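Local coordinates for protein histidine kinase (Synechocystis sp., PDB 5DFY) that senses light through a covalently bound phycocyanobilin in this GAF domain and, as a whole protein, probably acts as a phosphorelay sensor histidine kinase, at residues L166-N171 and H183-I188. Numbering follows the deposited sequence.
Sequences LGAYQN and HLLHQI. With CYC (phycocyanobilin), chain B.
In the GAF fold of this cyanobacteriochrome, one face of the antiparallel sheet carries the bilin while the other packs on helices, and strand 161-170 serves both. On the helix side Leu166 meets Leu185 and Ile188 of helix 179-203, and Ala168 meets Leu185. The strand and helix segments cross at 143° between their N-to-C directions, their axes 9.6 Å apart at closest approach. Leu185 reaches between the two strand residues with its methyl branches: CD1 lies 3.8 Å from Leu166 CD2, and CD2 lies 4.1 Å from Ala168 CB. With CG anti to the backbone N (chi1 -169°), its isobutyl group extends from the helix to the sheet, where Leu152 and Val154 of strand 150-158 also receive it. Leu166 CD2 additionally touches Ile188 CG2, one helical turn beyond Leu185, at 4.1 Å. Val62 of helix 50-66 borders both Leu185 and Ile188, so the two helices share this buried apolar layer.

Strand alternation turns Tyr169 to the chromophore side. Gly167 leaves room there: a beta carbon on it would collide with the tyrosine hydroxyl. A phenylalanine in place of Tyr169 would probably keep much of the ring packing against Leu72 and Phe151 but leave the bilin carbonyl without this hydroxyl donor. The bilin oxygen lies at the ring edge, in plane, and Tyr169 OH donates to phycocyanobilin OB over 2.6 Å.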
loop_
_atom_site.group_PDB
_atom_site.type_symbol
_atom_site.label_atom_id
_atom_site.label_comp_id
_atom_site.label_asym_id
_atom_site.label_seq_id
_atom_site.Cartn_x
_atom_site.Cartn_y
_atom_site.Cartn_z
ATOM N N LEU A 166 7.106 -13.877 -3.264
ATOM C CA LEU A 166 6.518 -15.003 -2.534
ATOM C C LEU A 166 6.468 -16.188 -3.488
ATOM O O LEU A 166 5.836 -16.115 -4.533
ATOM C CB LEU A 166 5.118 -14.638 -2.029
ATOM C CG LEU A 166 4.362 -15.731 -1.266
ATOM C CD1 LEU A 166 5.088 -16.160 -0.015
ATOM C CD2 LEU A 166 2.987 -15.217 -0.904
ATOM N N GLY A 167 7.202 -17.256 -3.161
ATOM C CA GLY A 167 7.279 -18.423 -4.023
ATOM C C GLY A 167 6.680 -19.670 -3.411
ATOM O O GLY A 167 6.844 -19.921 -2.230
ATOM N N ALA A 168 5.987 -20.432 -4.240
ATOM C CA ALA A 168 5.463 -21.748 -3.902
ATOM C C ALA A 168 6.135 -22.777 -4.826
ATOM O O ALA A 168 6.232 -22.567 -6.037
ATOM C CB ALA A 168 3.970 -21.779 -4.051
ATOM N N TYR A 169 6.593 -23.888 -4.242
ATOM C CA TYR A 169 7.465 -24.838 -4.942
ATOM C C TYR A 169 7.000 -26.259 -4.766
ATOM O O TYR A 169 6.577 -26.651 -3.683
ATOM C CB TYR A 169 8.903 -24.718 -4.433
ATOM C CG TYR A 169 9.393 -23.292 -4.482
ATOM C CD1 TYR A 169 9.899 -22.761 -5.654
ATOM C CD2 TYR A 169 9.289 -22.467 -3.379
ATOM C CE1 TYR A 169 10.324 -21.435 -5.715
ATOM C CE2 TYR A 169 9.712 -21.157 -3.424
ATOM C CZ TYR A 169 10.232 -20.650 -4.596
ATOM O OH TYR A 169 10.629 -19.332 -4.622
ATOM N N GLN A 170 7.074 -27.017 -5.859
ATOM C CA GLN A 170 6.911 -28.465 -5.818
ATOM C C GLN A 170 8.283 -29.056 -6.022
ATOM O O GLN A 170 8.994 -28.664 -6.934
ATOM C CB GLN A 170 5.927 -28.951 -6.892
ATOM C CG GLN A 170 5.074 -30.132 -6.464
ATOM C CD GLN A 170 3.998 -29.752 -5.460
ATOM O OE1 GLN A 170 3.730 -28.574 -5.240
ATOM N NE2 GLN A 170 3.374 -30.742 -4.853
ATOM N N ASN A 171 8.636 -30.021 -5.180
ATOM C CA ASN A 171 10.005 -30.522 -5.103
ATOM C C ASN A 171 10.266 -31.844 -5.799
ATOM O O ASN A 171 11.388 -32.086 -6.237
ATOM C CB ASN A 171 10.410 -30.700 -3.655
ATOM C CG ASN A 171 10.714 -29.403 -2.966
ATOM O OD1 ASN A 171 10.155 -28.358 -3.305
ATOM N ND2 ASN A 171 11.619 -29.452 -2.008
ATOM N N HIS A 183 -4.061 -16.955 -9.243
ATOM C CA HIS A 183 -4.833 -15.797 -8.781
ATOM C C HIS A 183 -4.851 -15.713 -7.262
ATOM O O HIS A 183 -4.791 -14.625 -6.687
ATOM C CB HIS A 183 -6.262 -15.866 -9.299
ATOM C CG HIS A 183 -6.337 -15.981 -10.782
ATOM N ND1 HIS A 183 -7.390 -16.595 -11.436
ATOM C CD2 HIS A 183 -5.477 -15.585 -11.738
ATOM C CE1 HIS A 183 -7.168 -16.556 -12.736
ATOM N NE2 HIS A 183 -6.011 -15.955 -12.946
ATOM N N LEU A 184 -4.949 -16.869 -6.612
ATOM C CA LEU A 184 -4.986 -16.924 -5.161
ATOM C C LEU A 184 -3.654 -16.471 -4.565
ATOM O O LEU A 184 -3.617 -15.652 -3.656
ATOM C CB LEU A 184 -5.320 -18.345 -4.686
ATOM C CG LEU A 184 -5.202 -18.549 -3.176
ATOM C CD1 LEU A 184 -6.200 -17.704 -2.395
ATOM C CD2 LEU A 184 -5.392 -20.019 -2.885
ATOM N N LEU A 185 -2.549 -17.000 -5.073
ATOM C CA LEU A 185 -1.253 -16.649 -4.498
ATOM C C LEU A 185 -0.969 -15.163 -4.707
ATOM O O LEU A 185 -0.402 -14.495 -3.840
ATOM C CB LEU A 185 -0.133 -17.507 -5.081
ATOM C CG LEU A 185 1.193 -17.371 -4.334
ATOM C CD1 LEU A 185 1.054 -17.777 -2.891
ATOM C CD2 LEU A 185 2.249 -18.212 -5.010
ATOM N N HIS A 186 -1.392 -14.644 -5.855
ATOM C CA HIS A 186 -1.254 -13.219 -6.149
ATOM C C HIS A 186 -1.919 -12.379 -5.045
ATOM O O HIS A 186 -1.337 -11.405 -4.564
ATOM C CB HIS A 186 -1.877 -12.893 -7.518
ATOM C CG HIS A 186 -1.655 -11.476 -7.956
ATOM N ND1 HIS A 186 -0.707 -11.121 -8.882
ATOM C CD2 HIS A 186 -2.273 -10.331 -7.581
ATOM C CE1 HIS A 186 -0.719 -9.800 -9.038
ATOM N NE2 HIS A 186 -1.667 -9.305 -8.275
ATOM N N GLN A 187 -3.117 -12.776 -4.620
ATOM C CA GLN A 187 -3.802 -12.033 -3.562
ATOM C C GLN A 187 -3.195 -12.266 -2.171
ATOM O O GLN A 187 -3.161 -11.349 -1.352
ATOM C CB GLN A 187 -5.289 -12.373 -3.530
ATOM C CG GLN A 187 -6.062 -11.891 -4.762
ATOM C CD GLN A 187 -5.818 -10.426 -5.063
ATOM O OE1 GLN A 187 -5.724 -9.587 -4.159
ATOM N NE2 GLN A 187 -5.668 -10.112 -6.343
ATOM N N ILE A 188 -2.753 -13.488 -1.888
ATOM C CA ILE A 188 -2.081 -13.737 -0.614
ATOM C C ILE A 188 -0.853 -12.830 -0.502
ATOM O O ILE A 188 -0.556 -12.263 0.563
ATOM C CB ILE A 188 -1.686 -15.234 -0.469
ATOM C CG1 ILE A 188 -2.949 -16.062 -0.313
ATOM C CG2 ILE A 188 -0.757 -15.449 0.736
ATOM C CD1 ILE A 188 -2.729 -17.535 -0.332
HETATM C CHA CYC B . 14.936 -15.495 -14.412
HETATM N NA CYC B . 15.184 -15.869 -11.912
HETATM C C1A CYC B . 14.464 -15.576 -13.159
HETATM C C2A CYC B . 13.022 -15.392 -12.781
HETATM C C3A CYC B . 12.881 -15.571 -11.355
HETATM C C4A CYC B . 14.219 -15.878 -10.822
HETATM C CMA CYC B . 11.585 -15.445 -10.598
HETATM C CAA CYC B . 11.935 -14.998 -13.765
HETATM C CBA CYC B . 12.128 -13.468 -13.860
HETATM C CGA CYC B . 11.241 -12.727 -14.859
HETATM O O1A CYC B . 10.624 -13.381 -15.729
HETATM O O2A CYC B . 11.138 -11.452 -14.843
HETATM C CHB CYC B . 14.676 -16.090 -9.421
HETATM N NB CYC B . 12.736 -17.457 -8.605
HETATM C C1B CYC B . 13.919 -16.565 -8.446
HETATM C C2B CYC B . 14.128 -16.325 -7.014
HETATM C C3B CYC B . 13.149 -17.022 -6.294
HETATM C C4B CYC B . 12.275 -17.762 -7.231
HETATM C CMB CYC B . 15.240 -15.456 -6.468
HETATM C CAB CYC B . 12.986 -17.054 -4.779
HETATM C CBB CYC B . 11.702 -16.343 -4.377
HETATM O OB CYC B . 11.328 -18.477 -7.001
HETATM N NC CYC B . 19.692 -17.009 -12.120
HETATM C C1C CYC B . 20.476 -17.593 -11.362
HETATM C C2C CYC B . 22.045 -17.600 -12.065
HETATM C C3C CYC B . 22.033 -16.612 -12.919
HETATM C C4C CYC B . 20.481 -16.527 -13.365
HETATM C CMC CYC B . 23.148 -17.559 -10.947
HETATM C CAC CYC B . 22.992 -16.724 -14.230
HETATM C CBC CYC B . 24.424 -16.502 -13.797
HETATM O OC CYC B . 20.218 -18.094 -10.286
HETATM C CHD CYC B . 20.023 -16.020 -14.520
HETATM N ND CYC B . 17.512 -15.808 -13.976
HETATM C C1D CYC B . 18.571 -15.863 -14.840
HETATM C C2D CYC B . 18.117 -15.755 -16.123
HETATM C C3D CYC B . 16.768 -15.618 -16.069
HETATM C C4D CYC B . 16.396 -15.648 -14.728
HETATM C CMD CYC B . 19.025 -15.770 -17.345
HETATM C CAD CYC B . 15.838 -15.459 -17.245
HETATM C CBD CYC B . 15.182 -16.779 -17.593
HETATM C CGD CYC B . 16.229 -17.755 -18.099
HETATM O O1D CYC B . 16.577 -18.752 -17.409
HETATM O O2D CYC B . 16.778 -17.582 -19.222
#